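Local coordinates for protein eukaryotic translation initiation factor 4 gamma 5 (Trypanosoma cruzi, PDB 6OZU) that probably acts as a scaffold in translation initiation, its helical MIF4G domain being of the kind that recruits the RNA helicase eIF4A in related eIF4G proteins, at residues 39-51 against 86-98. Numbering follows the deposited sequence.
Sequences TDKEIQDVIQVIF and FIRNAIIRQCQRT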
loop_
_atom_site.group_PDB
_atom_site.type_symbol
_atom_site.label_atom_id
_atom_site.label_comp_id
_atom_site.label_asym_id
_atom_site.label_seq_id
_atom_site.Cartn_x
_atom_site.Cartn_y
_atom_site.Cartn_z
ATOM N N THR A 39 -3.714 26.411 -2.191
ATOM C CA THR A 39 -3.853 26.464 -0.726
ATOM C C THR A 39 -3.604 25.074 -0.127
ATOM O O THR A 39 -3.595 24.089 -0.869
ATOM C CB THR A 39 -5.242 27.015 -0.314
ATOM O OG1 THR A 39 -6.241 26.072 -0.684
ATOM C CG2 THR A 39 -5.571 28.341 -0.954
ATOM N N ASP A 40 -3.414 24.990 1.209
ATOM C CA ASP A 40 -3.220 23.734 1.944
ATOM C C ASP A 40 -4.413 22.812 1.696
ATOM O O ASP A 40 -4.212 21.626 1.426
ATOM C CB ASP A 40 -3.116 23.990 3.465
ATOM C CG ASP A 40 -1.835 24.601 4.005
ATOM O OD1 ASP A 40 -0.813 24.582 3.286
ATOM O OD2 ASP A 40 -1.850 25.082 5.162
ATOM N N LYS A 41 -5.657 23.369 1.764
ATOM C CA LYS A 41 -6.910 22.637 1.549
ATOM C C LYS A 41 -6.987 22.044 0.145
ATOM O O LYS A 41 -7.328 20.867 0.006
ATOM C CB LYS A 41 -8.146 23.488 1.904
ATOM N N GLU A 42 -6.598 22.832 -0.881
ATOM C CA GLU A 42 -6.569 22.426 -2.294
ATOM C C GLU A 42 -5.581 21.283 -2.558
ATOM O O GLU A 42 -5.916 20.360 -3.306
ATOM C CB GLU A 42 -6.247 23.621 -3.197
ATOM C CG GLU A 42 -7.379 24.622 -3.322
ATOM C CD GLU A 42 -7.060 25.901 -4.073
ATOM O OE1 GLU A 42 -5.874 26.304 -4.107
ATOM O OE2 GLU A 42 -8.008 26.507 -4.620
ATOM N N ILE A 43 -4.376 21.346 -1.938
ATOM C CA ILE A 43 -3.320 20.334 -2.067
ATOM C C ILE A 43 -3.732 19.050 -1.327
ATOM O O ILE A 43 -3.613 17.960 -1.894
ATOM C CB ILE A 43 -1.918 20.888 -1.638
ATOM C CG1 ILE A 43 -1.502 22.083 -2.529
ATOM C CG2 ILE A 43 -0.842 19.793 -1.694
ATOM C CD1 ILE A 43 -0.571 23.033 -1.906
ATOM N N GLN A 44 -4.255 19.184 -0.085
ATOM C CA GLN A 44 -4.729 18.058 0.736
ATOM C C GLN A 44 -5.836 17.278 0.011
ATOM O O GLN A 44 -5.890 16.049 0.104
ATOM C CB GLN A 44 -5.227 18.561 2.098
ATOM C CG GLN A 44 -5.152 17.536 3.216
ATOM C CD GLN A 44 -5.196 18.203 4.571
ATOM O OE1 GLN A 44 -4.225 18.823 5.016
ATOM N NE2 GLN A 44 -6.326 18.114 5.257
ATOM N N ASP A 45 -6.686 18.005 -0.741
ATOM C CA ASP A 45 -7.782 17.464 -1.539
ATOM C C ASP A 45 -7.247 16.622 -2.697
ATOM O O ASP A 45 -7.777 15.542 -2.933
ATOM C CB ASP A 45 -8.677 18.593 -2.052
ATOM C CG ASP A 45 -9.869 18.102 -2.827
ATOM O OD1 ASP A 45 -10.869 17.708 -2.191
ATOM O OD2 ASP A 45 -9.804 18.110 -4.070
ATOM N N VAL A 46 -6.185 17.093 -3.390
ATOM C CA VAL A 46 -5.544 16.373 -4.499
ATOM C C VAL A 46 -5.046 15.008 -4.018
ATOM O O VAL A 46 -5.257 14.000 -4.694
ATOM C CB VAL A 46 -4.402 17.200 -5.163
ATOM C CG1 VAL A 46 -3.607 16.358 -6.172
ATOM C CG2 VAL A 46 -4.950 18.455 -5.831
ATOM N N ILE A 47 -4.396 14.983 -2.841
ATOM C CA ILE A 47 -3.841 13.759 -2.264
ATOM C C ILE A 47 -4.986 12.837 -1.824
ATOM O O ILE A 47 -4.926 11.653 -2.137
ATOM C CB ILE A 47 -2.765 14.058 -1.168
ATOM C CG1 ILE A 47 -1.627 14.949 -1.716
ATOM C CG2 ILE A 47 -2.205 12.780 -0.515
ATOM C CD1 ILE A 47 -0.921 14.473 -3.005
ATOM N N GLN A 48 -6.052 13.401 -1.196
ATOM C CA GLN A 48 -7.250 12.680 -0.743
ATOM C C GLN A 48 -7.960 12.010 -1.938
ATOM O O GLN A 48 -8.322 10.841 -1.849
ATOM C CB GLN A 48 -8.198 13.639 0.017
ATOM C CG GLN A 48 -9.475 12.996 0.583
ATOM C CD GLN A 48 -9.428 12.725 2.077
ATOM O OE1 GLN A 48 -9.090 13.598 2.890
ATOM N NE2 GLN A 48 -9.791 11.510 2.474
ATOM N N VAL A 49 -8.105 12.738 -3.061
ATOM C CA VAL A 49 -8.738 12.269 -4.300
ATOM C C VAL A 49 -8.014 11.048 -4.873
ATOM O O VAL A 49 -8.657 10.029 -5.139
ATOM C CB VAL A 49 -8.900 13.432 -5.333
ATOM C CG1 VAL A 49 -9.109 12.918 -6.762
ATOM C CG2 VAL A 49 -10.040 14.340 -4.930
ATOM N N ILE A 50 -6.685 11.147 -5.048
ATOM C CA ILE A 50 -5.877 10.055 -5.591
ATOM C C ILE A 50 -5.940 8.829 -4.654
ATOM O O ILE A 50 -6.145 7.710 -5.137
ATOM C CB ILE A 50 -4.418 10.524 -5.898
ATOM C CG1 ILE A 50 -4.405 11.741 -6.873
ATOM C CG2 ILE A 50 -3.562 9.356 -6.428
ATOM C CD1 ILE A 50 -3.126 12.513 -6.970
ATOM N N PHE A 51 -5.821 9.048 -3.320
ATOM C CA PHE A 51 -5.864 7.978 -2.319
ATOM C C PHE A 51 -7.234 7.245 -2.255
ATOM O O PHE A 51 -7.248 6.028 -2.049
ATOM C CB PHE A 51 -5.411 8.486 -0.949
ATOM C CG PHE A 51 -3.919 8.364 -0.700
ATOM C CD1 PHE A 51 -3.002 9.032 -1.507
ATOM C CD2 PHE A 51 -3.435 7.622 0.370
ATOM C CE1 PHE A 51 -1.629 8.910 -1.281
ATOM C CE2 PHE A 51 -2.061 7.524 0.612
ATOM C CZ PHE A 51 -1.169 8.168 -0.214
ATOM N N PHE A 86 4.888 20.173 2.142
ATOM C CA PHE A 86 3.467 20.001 2.440
ATOM C C PHE A 86 2.880 18.759 1.798
ATOM O O PHE A 86 2.178 18.026 2.493
ATOM C CB PHE A 86 2.625 21.248 2.113
ATOM C CG PHE A 86 1.181 21.102 2.540
ATOM C CD1 PHE A 86 0.806 21.324 3.860
ATOM C CD2 PHE A 86 0.211 20.674 1.638
ATOM C CE1 PHE A 86 -0.518 21.150 4.265
ATOM C CE2 PHE A 86 -1.109 20.480 2.047
ATOM C CZ PHE A 86 -1.468 20.735 3.356
ATOM N N ILE A 87 3.136 18.523 0.481
ATOM C CA ILE A 87 2.636 17.344 -0.256
ATOM C C ILE A 87 3.062 16.063 0.453
ATOM O O ILE A 87 2.246 15.152 0.625
ATOM C CB ILE A 87 3.061 17.332 -1.760
ATOM C CG1 ILE A 87 2.420 18.484 -2.547
ATOM C CG2 ILE A 87 2.687 15.999 -2.420
ATOM C CD1 ILE A 87 3.040 18.740 -3.936
ATOM N N ARG A 88 4.345 16.007 0.855
ATOM C CA ARG A 88 4.968 14.882 1.549
ATOM C C ARG A 88 4.330 14.579 2.913
ATOM O O ARG A 88 4.113 13.417 3.244
ATOM C CB ARG A 88 6.475 15.105 1.663
ATOM C CG ARG A 88 7.191 14.823 0.351
ATOM C CD ARG A 88 8.561 15.446 0.312
ATOM N NE ARG A 88 9.288 15.047 -0.886
ATOM C CZ ARG A 88 9.234 15.679 -2.050
ATOM N NH1 ARG A 88 8.460 16.748 -2.198
ATOM N NH2 ARG A 88 9.943 15.244 -3.078
ATOM N N ASN A 89 3.981 15.612 3.666
ATOM C CA ASN A 89 3.314 15.464 4.955
ATOM C C ASN A 89 1.844 15.110 4.772
ATOM O O ASN A 89 1.277 14.458 5.650
ATOM C CB ASN A 89 3.511 16.709 5.818
ATOM C CG ASN A 89 4.932 16.841 6.296
ATOM O OD1 ASN A 89 5.481 15.973 6.995
ATOM N ND2 ASN A 89 5.569 17.914 5.900
ATOM N N ALA A 90 1.240 15.486 3.615
ATOM C CA ALA A 90 -0.147 15.140 3.299
ATOM C C ALA A 90 -0.233 13.652 2.915
ATOM O O ALA A 90 -1.206 13.002 3.298
ATOM C CB ALA A 90 -0.679 16.020 2.189
ATOM N N ILE A 91 0.801 13.104 2.200
ATOM C CA ILE A 91 0.920 11.668 1.864
ATOM C C ILE A 91 1.069 10.859 3.169
ATOM O O ILE A 91 0.339 9.894 3.343
ATOM C CB ILE A 91 2.013 11.353 0.798
ATOM C CG1 ILE A 91 1.658 11.987 -0.565
ATOM C CG2 ILE A 91 2.191 9.846 0.616
ATOM C CD1 ILE A 91 2.871 12.339 -1.435
ATOM N N ILE A 92 1.915 11.318 4.123
ATOM C CA ILE A 92 2.098 10.681 5.447
ATOM C C ILE A 92 0.757 10.580 6.189
ATOM O O ILE A 92 0.365 9.480 6.577
ATOM C CB ILE A 92 3.187 11.395 6.303
ATOM C CG1 ILE A 92 4.599 11.141 5.731
ATOM C CG2 ILE A 92 3.105 11.000 7.787
ATOM C CD1 ILE A 92 5.690 12.120 6.217
ATOM N N ARG A 93 0.051 11.704 6.325
ATOM C CA ARG A 93 -1.255 11.805 6.982
ATOM C C ARG A 93 -2.323 10.956 6.287
ATOM O O ARG A 93 -3.089 10.268 6.964
ATOM C CB ARG A 93 -1.719 13.282 7.101
ATOM C CG ARG A 93 -0.987 14.064 8.170
ATOM C CD ARG A 93 -1.557 15.469 8.412
ATOM N NE ARG A 93 -0.647 16.520 7.939
ATOM C CZ ARG A 93 -0.823 17.229 6.824
ATOM N NH1 ARG A 93 -1.909 17.048 6.073
ATOM N NH2 ARG A 93 0.076 18.135 6.458
ATOM N N GLN A 94 -2.397 11.021 4.946
ATOM C CA GLN A 94 -3.390 10.251 4.198
ATOM C C GLN A 94 -3.100 8.730 4.234
ATOM O O GLN A 94 -4.058 7.960 4.204
ATOM C CB GLN A 94 -3.583 10.792 2.770
ATOM C CG GLN A 94 -4.926 10.430 2.097
ATOM C CD GLN A 94 -6.179 10.845 2.830
ATOM O OE1 GLN A 94 -7.086 10.036 3.053
ATOM N NE2 GLN A 94 -6.273 12.108 3.201
ATOM N N CYS A 95 -1.818 8.310 4.396
ATOM C CA CYS A 95 -1.409 6.888 4.556
ATOM C C CYS A 95 -1.894 6.423 5.911
ATOM O O CYS A 95 -2.403 5.324 6.054
ATOM C CB CYS A 95 0.106 6.737 4.467
ATOM S SG CYS A 95 0.751 6.633 2.786
ATOM N N GLN A 96 -1.689 7.269 6.917
ATOM C CA GLN A 96 -2.099 7.010 8.287
ATOM C C GLN A 96 -3.608 6.797 8.334
ATOM O O GLN A 96 -4.036 5.781 8.869
ATOM C CB GLN A 96 -1.646 8.140 9.211
ATOM C CG GLN A 96 -1.577 7.754 10.673
ATOM C CD GLN A 96 -1.424 9.021 11.456
ATOM O OE1 GLN A 96 -2.414 9.678 11.811
ATOM N NE2 GLN A 96 -0.173 9.430 11.673
ATOM N N ARG A 97 -4.395 7.669 7.667
ATOM C CA ARG A 97 -5.844 7.580 7.656
ATOM C C ARG A 97 -6.351 6.336 6.933
ATOM O O ARG A 97 -7.164 5.598 7.487
ATOM C CB ARG A 97 -6.485 8.866 7.128
ATOM C CG ARG A 97 -7.976 8.914 7.433
ATOM C CD ARG A 97 -8.704 10.046 6.725
ATOM N NE ARG A 97 -10.062 9.680 6.300
ATOM C CZ ARG A 97 -11.115 9.572 7.107
ATOM N NH1 ARG A 97 -12.302 9.239 6.617
ATOM N NH2 ARG A 97 -10.993 9.811 8.409
ATOM N N THR A 98 -5.844 6.077 5.723
ATOM C CA THR A 98 -6.172 4.915 4.908
ATOM C C THR A 98 -5.918 3.574 5.622
ATOM O O THR A 98 -6.765 2.669 5.536
ATOM C CB THR A 98 -5.352 4.995 3.610
ATOM O OG1 THR A 98 -5.715 6.188 2.925
ATOM C CG2 THR A 98 -5.549 3.780 2.686
#
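Phe51 lays one face of its ring against the aliphatic part of Gln94, a CH-pi contact in which Gln94 CB stands 4.2 Å from the ring centroid and 20° off the normal. The rim of the same ring meets Cys95 and Thr98: Cys95 SG lies at the edge, 3.7 Å from Phe51 CE2, and Thr98 OG1 is also near the ring plane. Thr98 OG1 donates to Gln94 O one turn back, on the face of that carbonyl opposite the one used by Thr98 N. Ile91 CG2 meets the far end of the ring at Phe51 CZ, completing a hole into which Phe51 fits as a knob.

One turn earlier, Ile47 is the second knob, set among Ile87, Ala90, Ile91 and Gln94. Its CD1 reaches Ile87, whereas CG2, anti to the backbone N, packs 3.9 Å from Ile91 CG1. Close to the start of helix 40-53, the Phe86 ring crosses to Asp40 and Ile43. The carboxylate of Asp40 lies almost parallel to the ring, their planes 10° apart, with OD1 over one face and 3.6 Å from Phe86 CE1, while Ile43 CG2 touches the ring edge.

Gln44, Gln48 and Arg93 flank these packed side chains. The amide of the buried Gln94 extends from the Phe51 face to Gln48, the two amide planes steeply inclined, and Gln44 OE1 lies 3.1 Å from Arg93 NH1.

The two helix segments cross at -46° with axes 9.6 Å apart, packing that fits the layered, HEAT-like helical architecture of MIF4G domains. Val46 and Val49 turn to helix 6-17, and helix 63-76, which intervenes in sequence, packs against Ile50, Ile87 and Ile91. Helix 118-144 covers the Phe51 end, where Phe138 makes an edge-to-face ring contact and Leu142 touches both Phe51 and Cys95.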